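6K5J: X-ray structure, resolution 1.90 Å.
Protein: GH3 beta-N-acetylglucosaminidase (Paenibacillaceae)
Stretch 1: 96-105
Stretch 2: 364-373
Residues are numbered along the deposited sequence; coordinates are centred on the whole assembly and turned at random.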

# COMPACT_ATOMS: atom_id res chain seq x y z
N VAL A 96 13.39 -0.50 -10.57
CA VAL A 96 13.55 -0.62 -9.13
C VAL A 96 13.21 -2.05 -8.73
O VAL A 96 12.61 -2.81 -9.50
CB VAL A 96 12.67 0.38 -8.34
CG1 VAL A 96 12.96 1.81 -8.80
CG2 VAL A 96 11.19 0.06 -8.52
N THR A 97 13.62 -2.42 -7.52
CA THR A 97 13.34 -3.74 -6.98
C THR A 97 11.87 -3.85 -6.64
O THR A 97 11.32 -2.99 -5.95
CB THR A 97 14.17 -3.99 -5.72
OG1 THR A 97 15.55 -3.73 -6.00
CG2 THR A 97 14.03 -5.43 -5.23
N VAL A 98 11.22 -4.93 -7.08
CA VAL A 98 9.86 -5.23 -6.65
C VAL A 98 9.99 -6.01 -5.34
O VAL A 98 10.50 -7.13 -5.31
CB VAL A 98 9.09 -6.01 -7.72
CG1 VAL A 98 7.67 -6.32 -7.23
CG2 VAL A 98 9.02 -5.21 -8.99
N VAL A 99 9.57 -5.39 -4.25
CA VAL A 99 9.80 -5.89 -2.90
C VAL A 99 8.53 -6.61 -2.45
O VAL A 99 7.43 -6.14 -2.78
CB VAL A 99 10.19 -4.73 -1.99
CG1 VAL A 99 10.08 -5.08 -0.54
CG2 VAL A 99 11.62 -4.24 -2.34
N PRO A 100 8.61 -7.71 -1.71
CA PRO A 100 7.39 -8.35 -1.18
C PRO A 100 6.59 -7.40 -0.31
O PRO A 100 7.14 -6.54 0.38
CB PRO A 100 7.93 -9.52 -0.35
CG PRO A 100 9.25 -9.82 -0.95
CD PRO A 100 9.82 -8.49 -1.37
N GLY A 101 5.27 -7.59 -0.34
CA GLY A 101 4.35 -6.73 0.38
C GLY A 101 4.05 -7.28 1.76
O GLY A 101 4.56 -8.30 2.19
N ASN A 102 3.16 -6.57 2.46
CA ASN A 102 3.03 -6.75 3.90
C ASN A 102 2.58 -8.17 4.25
O ASN A 102 3.22 -8.83 5.07
CB ASN A 102 2.08 -5.71 4.48
CG ASN A 102 2.77 -4.39 4.74
OD1 ASN A 102 3.86 -4.14 4.22
ND2 ASN A 102 2.15 -3.56 5.57
N MET A 103 1.50 -8.66 3.65
CA MET A 103 1.03 -9.96 4.11
C MET A 103 1.97 -11.08 3.68
O MET A 103 2.09 -12.08 4.40
CB MET A 103 -0.40 -10.24 3.64
CG MET A 103 -1.01 -11.44 4.40
SD MET A 103 -2.80 -11.64 4.22
CE MET A 103 -3.36 -10.24 5.21
N ALA A 104 2.67 -10.92 2.56
CA ALA A 104 3.73 -11.87 2.23
C ALA A 104 4.81 -11.87 3.31
O ALA A 104 5.29 -12.94 3.74
CB ALA A 104 4.33 -11.54 0.86
N LEU A 105 5.19 -10.69 3.80
CA LEU A 105 6.17 -10.61 4.87
C LEU A 105 5.62 -11.20 6.17
O LEU A 105 6.35 -11.86 6.92
CB LEU A 105 6.60 -9.15 5.09
CG LEU A 105 7.51 -8.54 4.01
CD1 LEU A 105 7.51 -7.00 4.08
CD2 LEU A 105 8.93 -9.09 4.16
N LEU A 364 18.06 -11.24 -2.45
CA LEU A 364 17.56 -11.07 -1.09
C LEU A 364 16.04 -11.19 -1.02
O LEU A 364 15.50 -11.89 -0.15
CB LEU A 364 18.01 -9.71 -0.54
CG LEU A 364 17.81 -9.44 0.95
CD1 LEU A 364 18.83 -8.43 1.43
CD2 LEU A 364 16.39 -8.95 1.27
N VAL A 365 15.32 -10.50 -1.91
CA VAL A 365 13.86 -10.55 -1.85
C VAL A 365 13.35 -11.91 -2.32
O VAL A 365 12.30 -12.37 -1.85
CB VAL A 365 13.20 -9.39 -2.64
CG1 VAL A 365 13.63 -8.02 -2.08
CG2 VAL A 365 13.47 -9.48 -4.10
N GLU A 366 14.07 -12.57 -3.23
CA GLU A 366 13.73 -13.94 -3.58
C GLU A 366 13.77 -14.85 -2.36
O GLU A 366 12.88 -15.69 -2.16
CB GLU A 366 14.68 -14.45 -4.67
CG GLU A 366 14.32 -13.90 -6.06
CD GLU A 366 15.32 -14.27 -7.13
OE1 GLU A 366 16.38 -14.85 -6.80
OE2 GLU A 366 15.04 -13.96 -8.31
N ARG A 367 14.78 -14.68 -1.51
CA ARG A 367 14.87 -15.52 -0.32
C ARG A 367 13.75 -15.21 0.67
O ARG A 367 13.28 -16.11 1.37
CB ARG A 367 16.24 -15.36 0.31
CG ARG A 367 17.33 -15.97 -0.57
CD ARG A 367 18.72 -15.93 0.07
NE ARG A 367 19.71 -16.07 -0.98
CZ ARG A 367 20.47 -15.07 -1.42
NH1 ARG A 367 20.37 -13.87 -0.87
NH2 ARG A 367 21.32 -15.28 -2.41
N ILE A 368 13.27 -13.96 0.71
CA ILE A 368 12.11 -13.62 1.53
C ILE A 368 10.88 -14.39 1.06
O ILE A 368 10.17 -15.00 1.86
CB ILE A 368 11.86 -12.10 1.50
CG1 ILE A 368 13.03 -11.34 2.14
CG2 ILE A 368 10.56 -11.75 2.19
CD1 ILE A 368 12.82 -9.85 2.14
N SER A 369 10.60 -14.36 -0.25
CA SER A 369 9.40 -15.00 -0.75
C SER A 369 9.44 -16.51 -0.58
O SER A 369 8.39 -17.13 -0.41
CB SER A 369 9.19 -14.65 -2.23
OG SER A 369 9.17 -13.24 -2.43
N GLU A 370 10.63 -17.12 -0.63
CA GLU A 370 10.73 -18.55 -0.36
C GLU A 370 10.20 -18.90 1.02
O GLU A 370 9.68 -20.01 1.23
CB GLU A 370 12.19 -19.03 -0.49
CG GLU A 370 12.75 -18.95 -1.92
CD GLU A 370 14.18 -19.48 -2.04
OE1 GLU A 370 14.67 -20.12 -1.09
OE2 GLU A 370 14.80 -19.25 -3.10
N LYS A 371 10.33 -17.99 1.99
CA LYS A 371 9.84 -18.24 3.34
C LYS A 371 8.35 -17.94 3.50
O LYS A 371 7.77 -18.28 4.54
CB LYS A 371 10.62 -17.39 4.36
CG LYS A 371 12.05 -17.86 4.61
CD LYS A 371 12.78 -16.95 5.62
CE LYS A 371 12.51 -17.35 7.08
NZ LYS A 371 13.01 -16.34 8.08
N SER A 372 7.72 -17.33 2.50
CA SER A 372 6.37 -16.79 2.60
C SER A 372 5.29 -17.75 2.10
O SER A 372 4.22 -17.84 2.72
CB SER A 372 6.30 -15.46 1.83
OG SER A 372 5.02 -14.86 1.89
N ILE A 373 5.54 -18.49 1.01
CA ILE A 373 4.52 -19.35 0.42
C ILE A 373 3.94 -20.28 1.48
O ILE A 373 4.67 -20.93 2.23
CB ILE A 373 5.10 -20.17 -0.75
CG1 ILE A 373 5.82 -19.24 -1.75
CG2 ILE A 373 3.98 -20.99 -1.40
CD1 ILE A 373 4.92 -18.20 -2.42

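The centre of the contact is Pro100 against Val365. Both CA-to-CB bonds point toward the opposing stretch, and the two residues lose more area to it than any others, 60 and 65 Å². Pro100 CD lies 3.7 Å from Val365 CB, a van der Waals distance. The C-gamma-exo ring is a compact apolar surface, and it extends along the helix: Pro100 CG is 3.9 Å from Ile368 CG2 and 3.7 Å from Ser369 OG. One proline thus touches Val365, Ile368 and Ser369, whose spacing places them on a common helical face.

Val365, in the m rotamer, also meets the loop before the proline. Its CG1 is 4.1 Å from Thr97 CG2 and 4.3 Å from Val99 CG2, while its CG2 lies 4.0 Å from the backbone atom Val98 O. Branching at CB suits this position: both methyls come near Thr97 CG2, while CG1 is the nearer to Val99 CG2 and CG2 the nearer to Val98 O. Thr97 presents its methyl here, and its OG1 is hydrogen-bonded elsewhere in the structure, so burial leaves that hydroxyl satisfied.

One turn further along the helix from Val365, Ile368 CG2 also approaches Leu105 CD2, at 3.7 Å. The CA-to-CB bond of Leu105 points away, but its m,t side chain brings the end nearer; a long, branched residue can make this contact where its CB does not lead.

The polar edge is at Ser372, where Ala104 and Ser372 have CA atoms 5.6 Å apart. Ser372 OG donates to Ala104 O at 2.7 Å, the single hydrogen bond between the stretches. The t rotamer of Ser372 directs its hydroxyl to that carbonyl, and Ala104 CB is only 3.5 Å from Ser372 OG, so the small methyl fits a close approach. Altogether 343 Å² is buried, mostly by apolar packing.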